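Local coordinates for monomethylamine corrinoid protein 1 (PDB 3EZX), which carries a methyl group on a bound corrinoid cofactor between the methyltransferases MtmB and MtbA during methanogenesis from methylamine, at residues R10-V14 with V45-V50; T21-K26 with N73-L78; L82-K87 with T114-G120; N132-V136 with D164-L169; V147-A153 with V178-G184. All coordinates share one frame. Residue numbers count along the deposited sequence, not the author numbering.

In the fold
Contacts 1 and 2 lie in the N-terminal helical bundle; their segments alternate along the chain, and together they draw on helices 3-14, 20-30, 35-55 and 61-82. A12 of one touches T21 and L24 of the other. Both are partly buried and essentially apolar. Contacts 4 and 5, with centres 11 Å apart, belong to the C-terminal Rossmann-like domain: contact 5 is fully buried strand pairing built on backbone hydrogen bonds, and contact 4 packs two helices near it, with L165, M166 and L169 reaching F182, C180 and L149. Contact 3, partly buried, with exposed lysines and one weak backbone hydrogen bond across it, joins the two domains and meets contact 5 through L116 and V150.

Contact 1 (R10-V14 with V45-V50); sequences RDAIV and VGMKIV
Two helical segments, 10-14 and 45-50, run in nearly the same direction, crossing at -33° with their axes 7.6 Å apart at closest approach. R10 lies opposite G46 (CA to CA 4.1 Å) and V14 opposite V50 (5.5 Å). This closeness depends on G46, since a CB there would clash with the carbonyl of R10; instead G46 CA makes a CA-H...O contact to R10 O at 3.5 Å. R10, with chi1 and chi2 both t, lays its aliphatic part over the second helix, CD being 3.8 Å from V45 CG1 and 3.9 Å from I49 CD1, while its NE forms a salt bridge to D11 OD1 at 3.0 Å. I13 (m, m) places CG2 4.0 Å from V50 CG2 and 4.2 Å from M47 SD. V14 CA lies 3.3 Å from V50 CG2, and V14 (t) puts CG2 4.1 Å from I49 CG2. This close helix pair, allowed by G46, is part of the N-terminal helical bundle of the B12-binding protein, and M47 touches the corrinoid.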
# COMPACT_ATOMS: atom_id res chain seq x y z
N ARG A 10 18.08 1.22 -5.71
CA ARG A 10 18.05 1.99 -4.47
C ARG A 10 18.51 3.43 -4.73
O ARG A 10 17.85 4.38 -4.30
CB ARG A 10 18.98 1.34 -3.45
CG ARG A 10 19.29 2.20 -2.23
CD ARG A 10 20.55 1.71 -1.53
NE ARG A 10 21.74 1.93 -2.35
CZ ARG A 10 22.95 1.47 -2.04
NH1 ARG A 10 23.13 0.75 -0.94
NH2 ARG A 10 23.98 1.72 -2.83
N ASP A 11 19.63 3.57 -5.44
CA ASP A 11 20.18 4.89 -5.73
C ASP A 11 19.34 5.73 -6.68
O ASP A 11 19.32 6.96 -6.58
CB ASP A 11 21.60 4.77 -6.30
CG ASP A 11 22.57 4.13 -5.32
OD1 ASP A 11 22.41 4.33 -4.09
OD2 ASP A 11 23.51 3.42 -5.77
N ALA A 12 18.64 5.09 -7.61
CA ALA A 12 17.81 5.82 -8.56
C ALA A 12 16.74 6.61 -7.81
O ALA A 12 16.36 7.71 -8.22
CB ALA A 12 17.16 4.85 -9.53
N ILE A 13 16.26 6.03 -6.71
CA ILE A 13 15.25 6.69 -5.88
C ILE A 13 15.91 7.79 -5.05
O ILE A 13 15.45 8.93 -5.02
CB ILE A 13 14.57 5.67 -4.93
CG1 ILE A 13 13.86 4.59 -5.75
CG2 ILE A 13 13.56 6.38 -4.05
CD1 ILE A 13 12.75 5.11 -6.63
N VAL A 14 17.02 7.44 -4.39
CA VAL A 14 17.75 8.39 -3.57
C VAL A 14 18.18 9.62 -4.36
O VAL A 14 18.15 10.73 -3.85
CB VAL A 14 19.01 7.75 -2.94
CG1 VAL A 14 19.71 8.76 -2.05
CG2 VAL A 14 18.64 6.50 -2.14
N VAL A 45 14.25 0.09 -0.31
CA VAL A 45 15.46 0.41 0.43
C VAL A 45 15.81 1.87 0.22
O VAL A 45 16.14 2.60 1.16
CB VAL A 45 16.69 -0.43 -0.04
CG1 VAL A 45 17.95 -0.00 0.71
CG2 VAL A 45 16.44 -1.91 0.19
N GLY A 46 15.72 2.30 -1.04
CA GLY A 46 16.01 3.68 -1.40
C GLY A 46 14.98 4.63 -0.83
O GLY A 46 15.33 5.68 -0.30
N MET A 47 13.69 4.28 -0.92
CA MET A 47 12.65 5.16 -0.38
C MET A 47 12.84 5.40 1.11
O MET A 47 12.53 6.48 1.62
CB MET A 47 11.26 4.57 -0.63
CG MET A 47 10.12 5.60 -0.48
SD MET A 47 10.13 6.89 -1.76
CE MET A 47 11.10 8.13 -0.94
N LYS A 48 13.35 4.40 1.82
CA LYS A 48 13.60 4.52 3.25
C LYS A 48 14.72 5.53 3.50
O LYS A 48 14.59 6.40 4.35
CB LYS A 48 13.99 3.17 3.84
CG LYS A 48 14.27 3.21 5.33
CD LYS A 48 14.69 1.85 5.87
CE LYS A 48 14.94 1.90 7.37
NZ LYS A 48 15.36 0.57 7.91
N ILE A 49 15.81 5.41 2.75
CA ILE A 49 16.93 6.33 2.90
C ILE A 49 16.49 7.77 2.61
O ILE A 49 16.85 8.70 3.33
CB ILE A 49 18.09 5.97 1.94
CG1 ILE A 49 18.72 4.64 2.37
CG2 ILE A 49 19.12 7.09 1.91
CD1 ILE A 49 19.81 4.14 1.44
N VAL A 50 15.69 7.93 1.56
CA VAL A 50 15.18 9.24 1.17
C VAL A 50 14.26 9.77 2.26
O VAL A 50 14.12 10.98 2.44
CB VAL A 50 14.40 9.17 -0.17
CG1 VAL A 50 13.79 10.52 -0.51
CG2 VAL A 50 15.34 8.73 -1.29

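Contact 2 (T21-K26 with N73-L78); sequences TPELCK and NAMEVL
Segments 21-26 and 73-78 are both helical throughout and point much the same way, with an angle of 29° between their directions (crossing angle -29°) and an axis separation of 8.4 Å at closest approach. P22 and A74 set the register, their CA atoms 4.8 Å apart. Within the helices, C25 N bonds to T21 O and L78 N to A74 O, each at 3.1 Å. The small side chain of A74 lets the first helix come close: its CB lies 3.3 Å from T21 CG2 and 3.6 Å from C25 SG. T21 takes the m rotamer; its OG1 is hydrogen-bonded to the carbonyl O of N17, in the link before helix 20-30. C25, also m, has CB 4.1 Å from L78 CD2 and 4.3 Å from V77 CG1. V77 (t) points at the first helix, with CG2 4.2 Å from P22 CB and CG1 3.8 Å from CG of the extended K26. The P22 ring closes the other end, CG being 3.6 Å from N73 CB. Helices 3-14 and 35-55 complete the surrounding bundle through L24 and L78. The interface is therefore held by close apolar packing, with even K26 contributing its methylene chain at the solvent-facing margin.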
# COMPACT_ATOMS: atom_id res chain seq x y z
N THR A 21 14.74 5.11 -13.27
CA THR A 21 14.15 4.05 -12.48
C THR A 21 13.42 2.98 -13.29
O THR A 21 13.56 1.78 -13.03
CB THR A 21 13.20 4.62 -11.43
OG1 THR A 21 13.95 5.46 -10.53
CG2 THR A 21 12.55 3.51 -10.63
N PRO A 22 12.62 3.40 -14.29
CA PRO A 22 11.90 2.41 -15.09
C PRO A 22 12.83 1.49 -15.88
O PRO A 22 12.63 0.28 -15.91
CB PRO A 22 11.02 3.28 -15.99
CG PRO A 22 10.73 4.45 -15.09
CD PRO A 22 12.12 4.75 -14.57
N GLU A 23 13.85 2.07 -16.49
CA GLU A 23 14.82 1.31 -17.28
C GLU A 23 15.50 0.22 -16.46
O GLU A 23 15.68 -0.90 -16.94
CB GLU A 23 15.88 2.26 -17.84
CG GLU A 23 15.29 3.42 -18.64
CD GLU A 23 14.25 2.97 -19.64
OE1 GLU A 23 13.14 2.57 -19.21
OE2 GLU A 23 14.53 3.01 -20.85
N LEU A 24 15.86 0.56 -15.23
CA LEU A 24 16.52 -0.38 -14.33
C LEU A 24 15.58 -1.49 -13.89
O LEU A 24 15.99 -2.63 -13.71
CB LEU A 24 17.05 0.37 -13.11
CG LEU A 24 18.11 1.43 -13.42
CD1 LEU A 24 18.43 2.25 -12.18
CD2 LEU A 24 19.35 0.74 -13.94
N CYS A 25 14.31 -1.15 -13.73
CA CYS A 25 13.33 -2.14 -13.33
C CYS A 25 13.23 -3.18 -14.43
O CYS A 25 13.04 -4.36 -14.17
CB CYS A 25 11.97 -1.47 -13.12
SG CYS A 25 11.75 -0.74 -11.50
N LYS A 26 13.37 -2.73 -15.67
CA LYS A 26 13.32 -3.63 -16.80
C LYS A 26 14.61 -4.44 -16.87
O LYS A 26 14.59 -5.64 -17.15
CB LYS A 26 13.13 -2.85 -18.11
CG LYS A 26 11.79 -2.15 -18.22
CD LYS A 26 11.69 -1.34 -19.51
CE LYS A 26 10.37 -0.61 -19.59
NZ LYS A 26 10.26 0.22 -20.82
N ASN A 73 6.65 5.53 -11.38
CA ASN A 73 6.98 5.11 -12.72
C ASN A 73 7.51 3.67 -12.69
O ASN A 73 7.28 2.90 -13.61
CB ASN A 73 8.04 6.04 -13.34
CG ASN A 73 7.44 7.35 -13.83
OD1 ASN A 73 8.16 8.20 -14.37
ND2 ASN A 73 6.14 7.51 -13.67
N ALA A 74 8.21 3.33 -11.62
CA ALA A 74 8.76 1.99 -11.46
C ALA A 74 7.62 0.99 -11.31
O ALA A 74 7.68 -0.13 -11.83
CB ALA A 74 9.67 1.93 -10.24
N MET A 75 6.58 1.41 -10.61
CA MET A 75 5.41 0.57 -10.36
C MET A 75 4.62 0.27 -11.62
O MET A 75 3.97 -0.77 -11.72
CB MET A 75 4.53 1.23 -9.31
CG MET A 75 5.14 1.21 -7.91
SD MET A 75 5.10 -0.43 -7.18
CE MET A 75 6.48 -1.19 -7.96
N GLU A 76 4.66 1.19 -12.59
CA GLU A 76 3.95 0.99 -13.84
C GLU A 76 4.59 -0.18 -14.60
O GLU A 76 3.93 -0.86 -15.38
CB GLU A 76 4.00 2.26 -14.69
CG GLU A 76 3.39 3.47 -14.02
CD GLU A 76 3.26 4.65 -14.96
OE1 GLU A 76 4.24 4.93 -15.70
OE2 GLU A 76 2.19 5.29 -14.97
N VAL A 77 5.87 -0.41 -14.36
CA VAL A 77 6.57 -1.50 -15.02
C VAL A 77 6.45 -2.81 -14.25
O VAL A 77 6.42 -3.88 -14.85
CB VAL A 77 8.06 -1.17 -15.22
CG1 VAL A 77 8.75 -2.33 -15.91
CG2 VAL A 77 8.22 0.10 -16.05
N LEU A 78 6.38 -2.73 -12.93
CA LEU A 78 6.28 -3.93 -12.10
C LEU A 78 4.86 -4.42 -11.81
O LEU A 78 4.63 -5.62 -11.69
CB LEU A 78 7.02 -3.71 -10.77
CG LEU A 78 8.47 -3.23 -10.82
CD1 LEU A 78 8.98 -3.01 -9.42
CD2 LEU A 78 9.34 -4.25 -11.54

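Contact 3 (L82-K87 with T114-G120)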
# COMPACT_ATOMS: atom_id res chain seq x y z
N LEU A 82 3.48 -8.12 -11.47
CA LEU A 82 2.94 -8.64 -10.21
C LEU A 82 1.55 -9.25 -10.38
O LEU A 82 1.18 -10.16 -9.65
CB LEU A 82 2.86 -7.53 -9.17
CG LEU A 82 4.14 -6.92 -8.60
CD1 LEU A 82 3.79 -5.68 -7.79
CD2 LEU A 82 4.87 -7.93 -7.73
N GLU A 83 0.79 -8.72 -11.33
CA GLU A 83 -0.56 -9.22 -11.57
C GLU A 83 -0.57 -10.59 -12.23
O GLU A 83 -1.63 -11.17 -12.46
CB GLU A 83 -1.35 -8.21 -12.40
CG GLU A 83 -1.46 -6.84 -11.75
CD GLU A 83 -2.24 -5.85 -12.58
OE1 GLU A 83 -1.98 -5.76 -13.80
OE2 GLU A 83 -3.11 -5.15 -12.01
N LYS A 84 0.62 -11.10 -12.55
CA LYS A 84 0.73 -12.42 -13.16
C LYS A 84 0.54 -13.44 -12.04
O LYS A 84 0.67 -13.10 -10.87
CB LYS A 84 2.10 -12.61 -13.81
CG LYS A 84 2.33 -11.72 -15.02
CD LYS A 84 3.70 -11.96 -15.63
CE LYS A 84 3.90 -11.10 -16.88
NZ LYS A 84 5.27 -11.26 -17.45
N ASN A 85 0.23 -14.68 -12.40
CA ASN A 85 0.02 -15.72 -11.41
C ASN A 85 -1.20 -15.39 -10.55
O ASN A 85 -1.16 -15.53 -9.33
CB ASN A 85 1.25 -15.85 -10.50
CG ASN A 85 2.53 -16.07 -11.27
OD1 ASN A 85 2.64 -17.01 -12.06
ND2 ASN A 85 3.51 -15.20 -11.05
N LYS A 86 -2.26 -14.92 -11.19
CA LYS A 86 -3.50 -14.58 -10.49
C LYS A 86 -4.06 -15.83 -9.81
O LYS A 86 -5.08 -16.38 -10.23
CB LYS A 86 -4.53 -14.01 -11.47
CG LYS A 86 -4.39 -12.51 -11.74
CD LYS A 86 -4.69 -11.70 -10.48
CE LYS A 86 -4.63 -10.19 -10.74
NZ LYS A 86 -4.93 -9.38 -9.52
N LYS A 87 -3.39 -16.27 -8.74
CA LYS A 87 -3.79 -17.45 -7.99
C LYS A 87 -5.23 -17.33 -7.50
O LYS A 87 -5.48 -16.95 -6.36
CB LYS A 87 -2.85 -17.64 -6.79
CG LYS A 87 -1.37 -17.61 -7.17
CD LYS A 87 -0.48 -17.63 -5.93
CE LYS A 87 0.99 -17.50 -6.32
NZ LYS A 87 1.89 -17.52 -5.13
N THR A 114 -2.58 -4.31 -5.40
CA THR A 114 -2.14 -5.16 -6.49
C THR A 114 -1.92 -6.56 -5.96
O THR A 114 -2.38 -7.53 -6.56
CB THR A 114 -0.83 -4.66 -7.13
OG1 THR A 114 -1.05 -3.41 -7.79
CG2 THR A 114 -0.32 -5.67 -8.14
N MET A 115 -1.24 -6.68 -4.83
CA MET A 115 -1.00 -8.00 -4.26
C MET A 115 -2.33 -8.66 -3.98
O MET A 115 -2.58 -9.78 -4.44
CB MET A 115 -0.15 -7.88 -3.01
CG MET A 115 1.23 -7.37 -3.34
SD MET A 115 2.30 -8.54 -4.24
CE MET A 115 1.49 -8.76 -5.87
N LEU A 116 -3.20 -7.99 -3.23
CA LEU A 116 -4.52 -8.53 -2.99
C LEU A 116 -5.05 -8.59 -4.41
O LEU A 116 -4.77 -7.71 -5.22
CB LEU A 116 -5.36 -7.56 -2.18
CG LEU A 116 -5.00 -7.49 -0.70
CD1 LEU A 116 -5.91 -6.50 -0.01
CD2 LEU A 116 -5.13 -8.87 -0.09
N GLY A 117 -5.79 -9.64 -4.74
CA GLY A 117 -6.29 -9.74 -6.09
C GLY A 117 -5.36 -10.68 -6.83
O GLY A 117 -5.81 -11.61 -7.50
N ALA A 118 -4.06 -10.43 -6.70
CA ALA A 118 -3.07 -11.30 -7.33
C ALA A 118 -3.05 -12.55 -6.46
O ALA A 118 -2.55 -13.60 -6.87
CB ALA A 118 -1.71 -10.63 -7.32
N ASN A 119 -3.61 -12.42 -5.26
CA ASN A 119 -3.70 -13.52 -4.32
C ASN A 119 -5.14 -13.95 -4.09
O ASN A 119 -5.56 -14.21 -2.96
CB ASN A 119 -3.05 -13.14 -2.99
CG ASN A 119 -1.55 -13.26 -3.04
OD1 ASN A 119 -1.00 -14.32 -3.34
ND2 ASN A 119 -0.86 -12.16 -2.75
N GLY A 120 -5.90 -14.02 -5.19
CA GLY A 120 -7.28 -14.45 -5.13
C GLY A 120 -8.30 -13.51 -4.53
O GLY A 120 -9.18 -13.95 -3.79
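The passage from the N-terminal helical bundle to the Rossmann-like cobalamin-binding domain is where this contact lies: segment 82-87 leaves helix 61-82 and folds over the end of helix 107-118. L82 supplies the apolar part, its CB lying 3.8 Å from both T114 CG2 and M115 CE, and its carbonyl O 3.7 Å from A118 CB. E83 CG adds a looser approach of 4.0 Å to T114 CG2. Further on, K86 centres an inverse gamma turn that brings the chain back against the helix end, with K86 and A118 CA atoms 4.6 Å apart. Its NZ comes to 3.0 Å from G117 C without a hydrogen bond to the segment. One weak hydrogen bond joins the two backbones, K87 N to A118 O at 3.4 Å. Glycines serve the last turn and the exit: at the backbone angles of G117 (98/-49) a CB would jam against the preceding carbonyl, and beyond the helix a CB on G120 would clash with K87 O. L82 and M115 both also touch L36 of helix 35-55. A small apolar patch at L82 and a single weak backbone hydrogen bond thus join linker to helix, with exposed lysines alongside.

Contact 4 (N132-V136 with D164-L169); sequences NENVV and DLMDRL
Helix 132-136, at the start of helix 132-141, and helix 164-169, within helix 161-171, cross at -41° with their axes 9.6 Å apart at closest approach and their directions broadly alike. N132 faces L165 (CA to CA 5.3 Å) and V136 faces L169 (6.4 Å). At the head of the second segment, D164 points sideways, but with chi1 t its carboxylate comes nearer the other helix, where OD1 accepts a weak hydrogen bond of 3.3 Å from N132 ND2; that amide also has a weak bond to G161 O. L165, in the t, p rotamer, fits between the helices: CD1 is 3.6 Å from N132 O, 3.9 Å from V136 CG2 and 4.1 Å from V135 CB, while its CB lies 3.6 Å from N132 OD1. M166 is directed away, and packs on C180 and F182 of strand 179-183. R168 starts toward the first helix, with CB 4.2 Å from V136 CG2, but its end leads off to a salt bridge with E171. L169 (m, t) finishes the segment, CD2 packing 3.5 Å from CG2 of V136, which is in rotamer t. This pair of helices lies on one face of the parallel sheet of the Rossmann-like domain, where V135 and L165 both touch F98. Its chemistry is graded: a weak polar link at the D164 end gives way to branched aliphatic packing around V136.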
# COMPACT_ATOMS: atom_id res chain seq x y z
N ASN A 132 -14.87 8.74 4.90
CA ASN A 132 -15.21 7.54 5.65
C ASN A 132 -16.61 7.03 5.30
O ASN A 132 -16.86 5.83 5.33
CB ASN A 132 -15.12 7.81 7.15
CG ASN A 132 -13.69 8.01 7.60
OD1 ASN A 132 -12.78 7.36 7.10
ND2 ASN A 132 -13.50 8.89 8.58
N GLU A 133 -17.51 7.94 4.97
CA GLU A 133 -18.87 7.56 4.62
C GLU A 133 -18.95 6.83 3.28
O GLU A 133 -19.79 5.95 3.11
CB GLU A 133 -19.78 8.78 4.61
CG GLU A 133 -20.05 9.31 6.01
CD GLU A 133 -21.06 10.44 6.04
OE1 GLU A 133 -22.12 10.32 5.39
OE2 GLU A 133 -20.79 11.45 6.72
N ASN A 134 -18.09 7.19 2.33
CA ASN A 134 -18.10 6.52 1.04
C ASN A 134 -17.56 5.10 1.17
O ASN A 134 -17.87 4.23 0.35
CB ASN A 134 -17.27 7.28 -0.00
CG ASN A 134 -17.92 8.58 -0.42
OD1 ASN A 134 -19.13 8.64 -0.64
ND2 ASN A 134 -17.12 9.63 -0.55
N VAL A 135 -16.76 4.86 2.20
CA VAL A 135 -16.21 3.53 2.44
C VAL A 135 -17.34 2.73 3.08
O VAL A 135 -17.55 1.56 2.77
CB VAL A 135 -14.99 3.56 3.40
CG1 VAL A 135 -14.51 2.14 3.68
CG2 VAL A 135 -13.86 4.37 2.80
N VAL A 136 -18.08 3.39 3.97
CA VAL A 136 -19.21 2.78 4.65
C VAL A 136 -20.30 2.48 3.63
O VAL A 136 -20.95 1.44 3.70
CB VAL A 136 -19.79 3.70 5.74
CG1 VAL A 136 -21.02 3.06 6.36
CG2 VAL A 136 -18.75 3.96 6.81
N ASP A 164 -12.83 7.07 13.51
CA ASP A 164 -14.16 7.48 13.10
C ASP A 164 -14.78 6.43 12.18
O ASP A 164 -15.93 6.04 12.36
CB ASP A 164 -14.10 8.84 12.40
CG ASP A 164 -15.43 9.24 11.77
OD1 ASP A 164 -15.87 8.58 10.81
OD2 ASP A 164 -16.03 10.23 12.25
N LEU A 165 -14.02 5.99 11.19
CA LEU A 165 -14.51 4.98 10.26
C LEU A 165 -15.05 3.78 11.03
O LEU A 165 -16.21 3.40 10.88
CB LEU A 165 -13.39 4.56 9.31
CG LEU A 165 -13.65 3.47 8.26
CD1 LEU A 165 -14.94 3.75 7.49
CD2 LEU A 165 -12.46 3.40 7.31
N MET A 166 -14.20 3.18 11.87
CA MET A 166 -14.63 2.03 12.66
C MET A 166 -15.87 2.38 13.47
O MET A 166 -16.81 1.58 13.55
CB MET A 166 -13.51 1.57 13.59
CG MET A 166 -12.36 0.89 12.87
SD MET A 166 -12.94 -0.41 11.75
CE MET A 166 -12.63 -1.87 12.71
N ASP A 167 -15.89 3.57 14.06
CA ASP A 167 -17.04 3.98 14.85
C ASP A 167 -18.30 4.09 13.99
O ASP A 167 -19.40 3.78 14.45
CB ASP A 167 -16.78 5.32 15.55
CG ASP A 167 -15.66 5.23 16.58
OD1 ASP A 167 -15.57 4.20 17.28
OD2 ASP A 167 -14.89 6.21 16.69
N ARG A 168 -18.14 4.53 12.74
CA ARG A 168 -19.29 4.68 11.85
C ARG A 168 -19.79 3.35 11.32
O ARG A 168 -20.95 3.22 10.96
CB ARG A 168 -18.94 5.60 10.67
CG ARG A 168 -18.53 7.02 11.07
CD ARG A 168 -19.50 7.62 12.08
NE ARG A 168 -18.81 8.08 13.29
CZ ARG A 168 -19.42 8.52 14.39
NH1 ARG A 168 -20.74 8.58 14.44
NH2 ARG A 168 -18.70 8.92 15.43
N LEU A 169 -18.91 2.35 11.28
CA LEU A 169 -19.31 1.04 10.80
C LEU A 169 -20.21 0.38 11.83
O LEU A 169 -21.08 -0.42 11.48
CB LEU A 169 -18.08 0.15 10.55
CG LEU A 169 -17.11 0.57 9.45
CD1 LEU A 169 -16.05 -0.51 9.27
CD2 LEU A 169 -17.86 0.80 8.14

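Contact 5 (V147-A153 with V178-G184)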
# COMPACT_ATOMS: atom_id res chain seq x y z
N VAL A 147 -16.29 -9.59 2.78
CA VAL A 147 -15.70 -8.27 2.55
C VAL A 147 -14.55 -7.90 3.49
O VAL A 147 -14.64 -8.10 4.71
CB VAL A 147 -16.78 -7.17 2.64
CG1 VAL A 147 -16.16 -5.79 2.51
CG2 VAL A 147 -17.81 -7.37 1.53
N LEU A 148 -13.48 -7.37 2.90
CA LEU A 148 -12.29 -6.93 3.63
C LEU A 148 -12.03 -5.46 3.33
O LEU A 148 -11.89 -5.06 2.18
CB LEU A 148 -11.07 -7.74 3.20
CG LEU A 148 -9.70 -7.25 3.71
CD1 LEU A 148 -9.66 -7.25 5.23
CD2 LEU A 148 -8.61 -8.16 3.15
N LEU A 149 -11.97 -4.65 4.38
CA LEU A 149 -11.71 -3.23 4.22
C LEU A 149 -10.23 -2.97 4.43
O LEU A 149 -9.74 -3.04 5.56
CB LEU A 149 -12.54 -2.41 5.21
CG LEU A 149 -14.06 -2.58 5.10
CD1 LEU A 149 -14.76 -1.69 6.12
CD2 LEU A 149 -14.51 -2.23 3.68
N VAL A 150 -9.52 -2.66 3.35
CA VAL A 150 -8.09 -2.38 3.39
C VAL A 150 -7.85 -0.87 3.32
O VAL A 150 -8.03 -0.25 2.26
CB VAL A 150 -7.36 -3.06 2.19
CG1 VAL A 150 -5.86 -3.00 2.39
CG2 VAL A 150 -7.83 -4.49 2.03
N GLY A 151 -7.44 -0.27 4.43
CA GLY A 151 -7.20 1.16 4.45
C GLY A 151 -5.77 1.64 4.63
O GLY A 151 -4.98 1.04 5.36
N SER A 152 -5.43 2.74 3.96
CA SER A 152 -4.09 3.31 4.05
C SER A 152 -4.10 4.70 4.66
O SER A 152 -5.10 5.41 4.61
CB SER A 152 -3.43 3.39 2.67
OG SER A 152 -2.90 2.15 2.27
N ALA A 153 -2.96 5.08 5.22
CA ALA A 153 -2.78 6.39 5.82
C ALA A 153 -1.30 6.53 6.18
O ALA A 153 -0.78 5.79 7.01
CB ALA A 153 -3.65 6.52 7.06
N VAL A 178 -17.95 -7.52 8.29
CA VAL A 178 -16.75 -7.28 7.49
C VAL A 178 -15.48 -7.26 8.33
O VAL A 178 -15.50 -6.89 9.51
CB VAL A 178 -16.83 -5.94 6.72
CG1 VAL A 178 -18.08 -5.90 5.86
CG2 VAL A 178 -16.80 -4.77 7.70
N LYS A 179 -14.36 -7.65 7.72
CA LYS A 179 -13.07 -7.66 8.39
C LYS A 179 -12.32 -6.38 8.01
O LYS A 179 -12.37 -5.95 6.85
CB LYS A 179 -12.29 -8.91 7.94
CG LYS A 179 -12.30 -9.09 6.43
CD LYS A 179 -12.17 -10.54 5.99
CE LYS A 179 -12.28 -10.62 4.47
NZ LYS A 179 -12.26 -12.00 3.92
N CYS A 180 -11.65 -5.75 8.97
CA CYS A 180 -10.93 -4.50 8.72
C CYS A 180 -9.43 -4.54 8.95
O CYS A 180 -8.96 -4.86 10.04
CB CYS A 180 -11.52 -3.39 9.59
SG CYS A 180 -13.22 -2.97 9.20
N MET A 181 -8.67 -4.18 7.92
CA MET A 181 -7.21 -4.15 7.99
C MET A 181 -6.71 -2.77 7.58
O MET A 181 -6.93 -2.33 6.45
CB MET A 181 -6.60 -5.23 7.08
CG MET A 181 -5.07 -5.29 7.11
SD MET A 181 -4.34 -6.62 6.09
CE MET A 181 -4.53 -5.95 4.46
N PHE A 182 -6.04 -2.08 8.51
CA PHE A 182 -5.49 -0.76 8.23
C PHE A 182 -3.96 -0.84 8.17
O PHE A 182 -3.36 -1.71 8.80
CB PHE A 182 -5.92 0.26 9.29
CG PHE A 182 -7.38 0.63 9.24
CD1 PHE A 182 -8.30 0.02 10.08
CD2 PHE A 182 -7.83 1.59 8.34
CE1 PHE A 182 -9.65 0.36 10.03
CE2 PHE A 182 -9.17 1.94 8.28
CZ PHE A 182 -10.08 1.32 9.13
N GLY A 183 -3.34 0.06 7.41
CA GLY A 183 -1.89 0.06 7.31
C GLY A 183 -1.35 1.44 6.97
O GLY A 183 -2.09 2.43 7.00
N GLY A 184 -0.06 1.53 6.66
CA GLY A 184 0.51 2.82 6.31
C GLY A 184 1.92 3.06 6.81
O GLY A 184 2.85 3.22 6.02
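Parallel strands 147-152 and 179-183 exchange backbone bonds in the Rossmann-like B12-binding domain, and their ends (V150-S152, M181-G184) help line the corrinoid pocket. V147 O accepts from K179 N (3.1 Å), and K179 O from L149 N (2.8 Å); L149 O then accepts from M181 N (2.8 Å), M181 O from G151 N (2.9 Å) and G151 O from G183 N (2.8 Å). The ladder fades at A153 N to G183 O (3.3 Å, weak). L148, V150 and S152 bond to strand 94-99 through their backbones. K179 NZ forms a salt bridge with the C-terminal carboxylate of M215, and S152 OG a hydrogen bond with the corrinoid; backbone G184 O bonds to it too, M181 O weakly. On one face L148 CD1 meets M181 CB at 4.1 Å; on the other, L149 CD1 meets C180 SG at 3.7 Å. G151 leaves room for the F182 ring. Strand 179-183 edges the parallel sheet, helix 161-171 packing against L149, C180 and F182, helix 107-118 against V150 and S152.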